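Local coordinates for metallo-beta-lactamase domain-containing protein 1 (Thermotoga maritima, PDB 1ZTC) that binds two nickel ions in a metallo-beta-lactamase fold and is probably a metal-dependent hydrolase, with endoribonuclease activity predicted, at residues Gly22-Thr36 against Ile204-Lys216. Residues are numbered along the deposited sequence; the frame is centred on the assembly and turned at random.
Sequences GNVFVPGRLNAHFST and IDLLVFPHDAPLK. With NI (nickel (II) ion), chain E.
His211 ND1 donates to two backbone carbonyls of residues 22-36. The firmer bond runs from His211 ND1 to Gly22 O, 2.9 Å. It is bent, and the donor lies above the carbonyl plane. A weak second bond joins His211 ND1 to Phe34 O, 3.1 Å. Both oxygens lie at the ring edge, near its plane, so they limit rotation of the imidazole. On the same ring, His211 NE2 binds nickel at 2.2 Å. Backbone oxygens thus orient a metal ligand from the second shell and may make its ring a stronger electron donor. CG of His211 sits anti to the carbonyl carbon (chi1 -58°), which turns the ring toward these oxygens. The Asn23 side chain crosses that of His211 at about a right angle, bringing Asn23 OD1 near His211 CB; amide and ring planes are 35° apart. A water links Asn23 ND2 to His211 O.

Thr36 fastens the loop further along. Thr36 OG1 donates to Phe209 O at 2.7 Å, in the carbonyl plane and on a lone pair. Thr36 N donates to Pro210 O at 2.8 Å. The Thr36 rotamer also sets CG2 against Val208 CG1.

His86 and Asp174 bind the same nickel, and helix 84-87 packs against Ser35, Pro210 and His211. At this metal site the contact joins the two halves of the metallo-beta-lactamase fold: the loop entering strand 37-42 meets the loop after strand 206-208.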
loop_
_atom_site.group_PDB
_atom_site.type_symbol
_atom_site.label_atom_id
_atom_site.label_comp_id
_atom_site.label_asym_id
_atom_site.label_seq_id
_atom_site.Cartn_x
_atom_site.Cartn_y
_atom_site.Cartn_z
ATOM N N GLY A 22 -9.714 0.670 4.469
ATOM C CA GLY A 22 -8.890 1.594 3.727
ATOM C C GLY A 22 -8.810 1.214 2.279
ATOM O O GLY A 22 -9.599 0.407 1.781
ATOM N N ASN A 23 -7.821 1.776 1.610
ATOM C CA ASN A 23 -7.640 1.593 0.175
ATOM C C ASN A 23 -6.195 1.355 -0.141
ATOM O O ASN A 23 -5.341 2.078 0.327
ATOM C CB ASN A 23 -8.021 2.845 -0.599
ATOM C CG ASN A 23 -9.288 3.442 -0.115
ATOM O OD1 ASN A 23 -10.369 2.908 -0.373
ATOM N ND2 ASN A 23 -9.172 4.547 0.627
ATOM N N VAL A 24 -5.946 0.400 -1.005
ATOM C CA VAL A 24 -4.639 0.212 -1.558
ATOM C C VAL A 24 -4.836 -0.164 -3.006
ATOM O O VAL A 24 -5.327 -1.249 -3.311
ATOM C CB VAL A 24 -3.860 -0.881 -0.833
ATOM C CG1 VAL A 24 -2.376 -0.785 -1.191
ATOM C CG2 VAL A 24 -4.041 -0.727 0.689
ATOM N N PHE A 25 -4.469 0.752 -3.899
ATOM C CA PHE A 25 -4.800 0.615 -5.297
ATOM C C PHE A 25 -3.822 1.342 -6.140
ATOM O O PHE A 25 -3.617 2.552 -5.969
ATOM C CB PHE A 25 -6.195 1.173 -5.548
ATOM C CG PHE A 25 -6.588 1.163 -6.992
ATOM C CD1 PHE A 25 -6.725 -0.044 -7.678
ATOM C CD2 PHE A 25 -6.847 2.344 -7.662
ATOM C CE1 PHE A 25 -7.122 -0.061 -9.000
ATOM C CE2 PHE A 25 -7.203 2.339 -9.004
ATOM C CZ PHE A 25 -7.352 1.138 -9.672
ATOM N N VAL A 26 -3.172 0.586 -7.030
ATOM C CA VAL A 26 -2.295 1.101 -8.024
ATOM C C VAL A 26 -2.829 0.534 -9.336
ATOM O O VAL A 26 -2.796 -0.699 -9.513
ATOM C CB VAL A 26 -0.862 0.620 -7.841
ATOM C CG1 VAL A 26 0.014 1.044 -9.007
ATOM C CG2 VAL A 26 -0.244 1.123 -6.511
ATOM N N PRO A 27 -3.371 1.411 -10.230
ATOM C CA PRO A 27 -3.949 0.921 -11.492
ATOM C C PRO A 27 -3.034 -0.052 -12.206
ATOM O O PRO A 27 -1.878 0.266 -12.457
ATOM C CB PRO A 27 -4.138 2.206 -12.297
ATOM C CG PRO A 27 -4.518 3.197 -11.242
ATOM C CD PRO A 27 -3.557 2.866 -10.105
ATOM N N GLY A 28 -3.560 -1.246 -12.493
ATOM C CA GLY A 28 -2.830 -2.251 -13.295
ATOM C C GLY A 28 -1.820 -3.104 -12.525
ATOM O O GLY A 28 -1.071 -3.881 -13.118
ATOM N N ARG A 29 -1.715 -2.889 -11.211
ATOM C CA ARG A 29 -0.608 -3.493 -10.436
ATOM C C ARG A 29 -1.005 -4.002 -9.093
ATOM O O ARG A 29 -0.424 -4.976 -8.624
ATOM C CB ARG A 29 0.582 -2.545 -10.201
ATOM C CG ARG A 29 1.248 -2.153 -11.427
ATOM C CD ARG A 29 2.096 -3.272 -11.977
ATOM N NE ARG A 29 3.467 -3.198 -11.493
ATOM C CZ ARG A 29 4.114 -4.160 -10.839
ATOM N NH1 ARG A 29 3.566 -5.343 -10.600
ATOM N NH2 ARG A 29 5.353 -3.933 -10.459
ATOM N N LEU A 30 -1.939 -3.337 -8.440
ATOM C CA LEU A 30 -2.223 -3.664 -7.048
ATOM C C LEU A 30 -3.610 -3.292 -6.683
ATOM O O LEU A 30 -4.028 -2.157 -6.854
ATOM C CB LEU A 30 -1.209 -2.971 -6.120
ATOM C CG LEU A 30 -1.345 -3.242 -4.621
ATOM C CD1 LEU A 30 -0.984 -4.686 -4.330
ATOM C CD2 LEU A 30 -0.420 -2.317 -3.862
ATOM N N ASN A 31 -4.350 -4.291 -6.203
ATOM C CA ASN A 31 -5.670 -4.069 -5.708
ATOM C C ASN A 31 -5.796 -4.732 -4.340
ATOM O O ASN A 31 -5.923 -5.964 -4.223
ATOM C CB ASN A 31 -6.669 -4.664 -6.683
ATOM C CG ASN A 31 -8.058 -4.275 -6.365
ATOM O OD1 ASN A 31 -8.389 -4.000 -5.202
ATOM N ND2 ASN A 31 -8.889 -4.200 -7.398
ATOM N N ALA A 32 -5.699 -3.922 -3.295
ATOM C CA ALA A 32 -5.794 -4.458 -1.963
ATOM C C ALA A 32 -6.734 -3.620 -1.093
ATOM O O ALA A 32 -6.517 -3.498 0.114
ATOM C CB ALA A 32 -4.374 -4.549 -1.350
ATOM N N HIS A 33 -7.804 -3.102 -1.693
ATOM C CA HIS A 33 -8.852 -2.469 -0.930
ATOM C C HIS A 33 -9.347 -3.422 0.149
ATOM O O HIS A 33 -9.374 -4.619 -0.060
ATOM C CB HIS A 33 -10.031 -2.115 -1.812
ATOM C CG HIS A 33 -9.745 -1.062 -2.827
ATOM N ND1 HIS A 33 -9.103 0.118 -2.517
ATOM C CD2 HIS A 33 -10.008 -1.017 -4.158
ATOM C CE1 HIS A 33 -9.018 0.862 -3.606
ATOM N NE2 HIS A 33 -9.554 0.195 -4.618
ATOM N N PHE A 34 -9.724 -2.873 1.303
ATOM C CA PHE A 34 -10.163 -3.672 2.400
ATOM C C PHE A 34 -11.212 -2.882 3.196
ATOM O O PHE A 34 -11.009 -1.710 3.567
ATOM C CB PHE A 34 -8.996 -4.158 3.254
ATOM C CG PHE A 34 -8.246 -3.079 3.955
ATOM C CD1 PHE A 34 -7.356 -2.279 3.267
ATOM C CD2 PHE A 34 -8.439 -2.841 5.320
ATOM C CE1 PHE A 34 -6.634 -1.260 3.922
ATOM C CE2 PHE A 34 -7.725 -1.844 5.957
ATOM C CZ PHE A 34 -6.835 -1.047 5.253
ATOM N N SER A 35 -12.338 -3.536 3.454
ATOM C CA SER A 35 -13.403 -2.876 4.176
ATOM C C SER A 35 -13.197 -2.932 5.689
ATOM O O SER A 35 -12.512 -3.795 6.239
ATOM C CB SER A 35 -14.792 -3.440 3.797
ATOM O OG SER A 35 -15.051 -4.693 4.402
ATOM N N THR A 36 -13.829 -1.969 6.337
ATOM C CA THR A 36 -14.156 -2.045 7.743
ATOM C C THR A 36 -14.875 -3.362 8.036
ATOM O O THR A 36 -15.683 -3.846 7.224
ATOM C CB THR A 36 -15.056 -0.869 8.077
ATOM O OG1 THR A 36 -14.303 0.332 7.880
ATOM C CG2 THR A 36 -15.562 -0.936 9.532
ATOM N N ILE A 204 -28.017 10.191 14.841
ATOM C CA ILE A 204 -27.266 8.998 15.208
ATOM C C ILE A 204 -26.008 9.384 15.983
ATOM O O ILE A 204 -25.582 10.528 15.963
ATOM C CB ILE A 204 -26.877 8.170 13.986
ATOM C CG1 ILE A 204 -25.970 8.973 13.055
ATOM C CG2 ILE A 204 -28.123 7.676 13.250
ATOM C CD1 ILE A 204 -25.525 8.184 11.836
ATOM N N ASP A 205 -25.409 8.399 16.641
ATOM C CA ASP A 205 -24.224 8.630 17.457
ATOM C C ASP A 205 -22.929 8.407 16.674
ATOM O O ASP A 205 -21.947 9.029 16.970
ATOM C CB ASP A 205 -24.274 7.746 18.703
ATOM C CG ASP A 205 -25.397 8.100 19.583
ATOM O OD1 ASP A 205 -25.308 9.195 20.191
ATOM O OD2 ASP A 205 -26.389 7.311 19.652
ATOM N N LEU A 206 -22.956 7.550 15.661
ATOM C CA LEU A 206 -21.754 7.162 14.937
ATOM C C LEU A 206 -22.022 6.745 13.507
ATOM O O LEU A 206 -22.927 5.933 13.224
ATOM C CB LEU A 206 -21.065 5.998 15.638
ATOM C CG LEU A 206 -19.594 5.724 15.261
ATOM C CD1 LEU A 206 -18.701 6.856 15.727
ATOM C CD2 LEU A 206 -19.152 4.437 15.943
ATOM N N LEU A 207 -21.188 7.272 12.619
ATOM C CA LEU A 207 -21.119 6.822 11.220
ATOM C C LEU A 207 -19.932 5.902 11.051
ATOM O O LEU A 207 -18.793 6.290 11.343
ATOM C CB LEU A 207 -20.936 8.008 10.287
ATOM C CG LEU A 207 -22.134 8.952 10.188
ATOM C CD1 LEU A 207 -21.676 10.371 9.860
ATOM C CD2 LEU A 207 -23.169 8.432 9.185
ATOM N N VAL A 208 -20.190 4.679 10.615
ATOM C CA VAL A 208 -19.132 3.710 10.351
ATOM C C VAL A 208 -18.989 3.547 8.845
ATOM O O VAL A 208 -19.810 2.910 8.192
ATOM C CB VAL A 208 -19.417 2.360 11.049
ATOM C CG1 VAL A 208 -18.370 1.288 10.662
ATOM C CG2 VAL A 208 -19.438 2.548 12.582
ATOM N N PHE A 209 -17.918 4.127 8.315
ATOM C CA PHE A 209 -17.601 4.082 6.892
ATOM C C PHE A 209 -16.821 2.795 6.570
ATOM O O PHE A 209 -16.206 2.191 7.446
ATOM C CB PHE A 209 -16.754 5.284 6.484
ATOM C CG PHE A 209 -17.328 6.608 6.889
ATOM C CD1 PHE A 209 -18.489 7.090 6.298
ATOM C CD2 PHE A 209 -16.697 7.384 7.834
ATOM C CE1 PHE A 209 -19.017 8.313 6.683
ATOM C CE2 PHE A 209 -17.209 8.606 8.198
ATOM C CZ PHE A 209 -18.366 9.063 7.630
ATOM N N PRO A 210 -16.909 2.333 5.326
ATOM C CA PRO A 210 -16.209 1.090 4.954
ATOM C C PRO A 210 -14.720 1.236 4.673
ATOM O O PRO A 210 -14.024 0.219 4.618
ATOM C CB PRO A 210 -16.954 0.666 3.685
ATOM C CG PRO A 210 -17.398 2.003 3.079
ATOM C CD PRO A 210 -17.784 2.820 4.234
ATOM N N HIS A 211 -14.246 2.458 4.437
ATOM C CA HIS A 211 -12.833 2.703 4.073
ATOM C C HIS A 211 -12.259 3.897 4.779
ATOM O O HIS A 211 -11.439 4.625 4.209
ATOM C CB HIS A 211 -12.696 2.863 2.541
ATOM C CG HIS A 211 -13.184 1.665 1.821
ATOM N ND1 HIS A 211 -12.494 0.468 1.848
ATOM C CD2 HIS A 211 -14.343 1.427 1.155
ATOM C CE1 HIS A 211 -13.202 -0.453 1.205
ATOM N NE2 HIS A 211 -14.334 0.097 0.806
ATOM N N ASP A 212 -12.676 4.084 6.031
ATOM C CA ASP A 212 -12.118 5.131 6.862
ATOM C C ASP A 212 -12.455 4.823 8.310
ATOM O O ASP A 212 -13.226 3.917 8.576
ATOM C CB ASP A 212 -12.685 6.490 6.443
ATOM C CG ASP A 212 -11.775 7.645 6.803
ATOM O OD1 ASP A 212 -10.786 7.462 7.581
ATOM O OD2 ASP A 212 -12.034 8.733 6.270
ATOM N N ALA A 213 -11.836 5.560 9.228
ATOM C CA ALA A 213 -12.182 5.523 10.630
ATOM C C ALA A 213 -13.591 6.138 10.803
ATOM O O ALA A 213 -13.983 7.012 10.036
ATOM C CB ALA A 213 -11.146 6.305 11.446
ATOM N N PRO A 214 -14.342 5.686 11.810
ATOM C CA PRO A 214 -15.723 6.193 11.972
ATOM C C PRO A 214 -15.770 7.602 12.494
ATOM O O PRO A 214 -14.782 8.114 12.973
ATOM C CB PRO A 214 -16.350 5.227 12.975
ATOM C CG PRO A 214 -15.193 4.688 13.753
ATOM C CD PRO A 214 -13.987 4.699 12.845
ATOM N N LEU A 215 -16.935 8.221 12.421
ATOM C CA LEU A 215 -17.063 9.612 12.766
ATOM C C LEU A 215 -18.366 9.871 13.533
ATOM O O LEU A 215 -19.400 9.347 13.188
ATOM C CB LEU A 215 -17.043 10.399 11.458
ATOM C CG LEU A 215 -16.760 11.879 11.484
ATOM C CD1 LEU A 215 -15.320 12.172 11.907
ATOM C CD2 LEU A 215 -17.063 12.426 10.084
ATOM N N LYS A 216 -18.293 10.658 14.586
ATOM C CA LYS A 216 -19.493 11.238 15.190
ATOM C C LYS A 216 -20.036 12.266 14.234
ATOM O O LYS A 216 -19.330 13.193 13.879
ATOM C CB LYS A 216 -19.172 12.007 16.435
ATOM C CG LYS A 216 -18.847 11.203 17.624
ATOM C CD LYS A 216 -18.921 12.136 18.845
ATOM C CE LYS A 216 -18.090 11.605 20.004
ATOM N NZ LYS A 216 -17.819 12.660 21.041
HETATM NI NI NI E . -15.690 -0.786 -0.702
HETATM O O HOH W 1 -10.829 5.917 2.030
HETATM O O HOH W 2 -14.312 -0.078 -2.774
HETATM O O HOH W 3 -16.119 -2.185 -2.719
#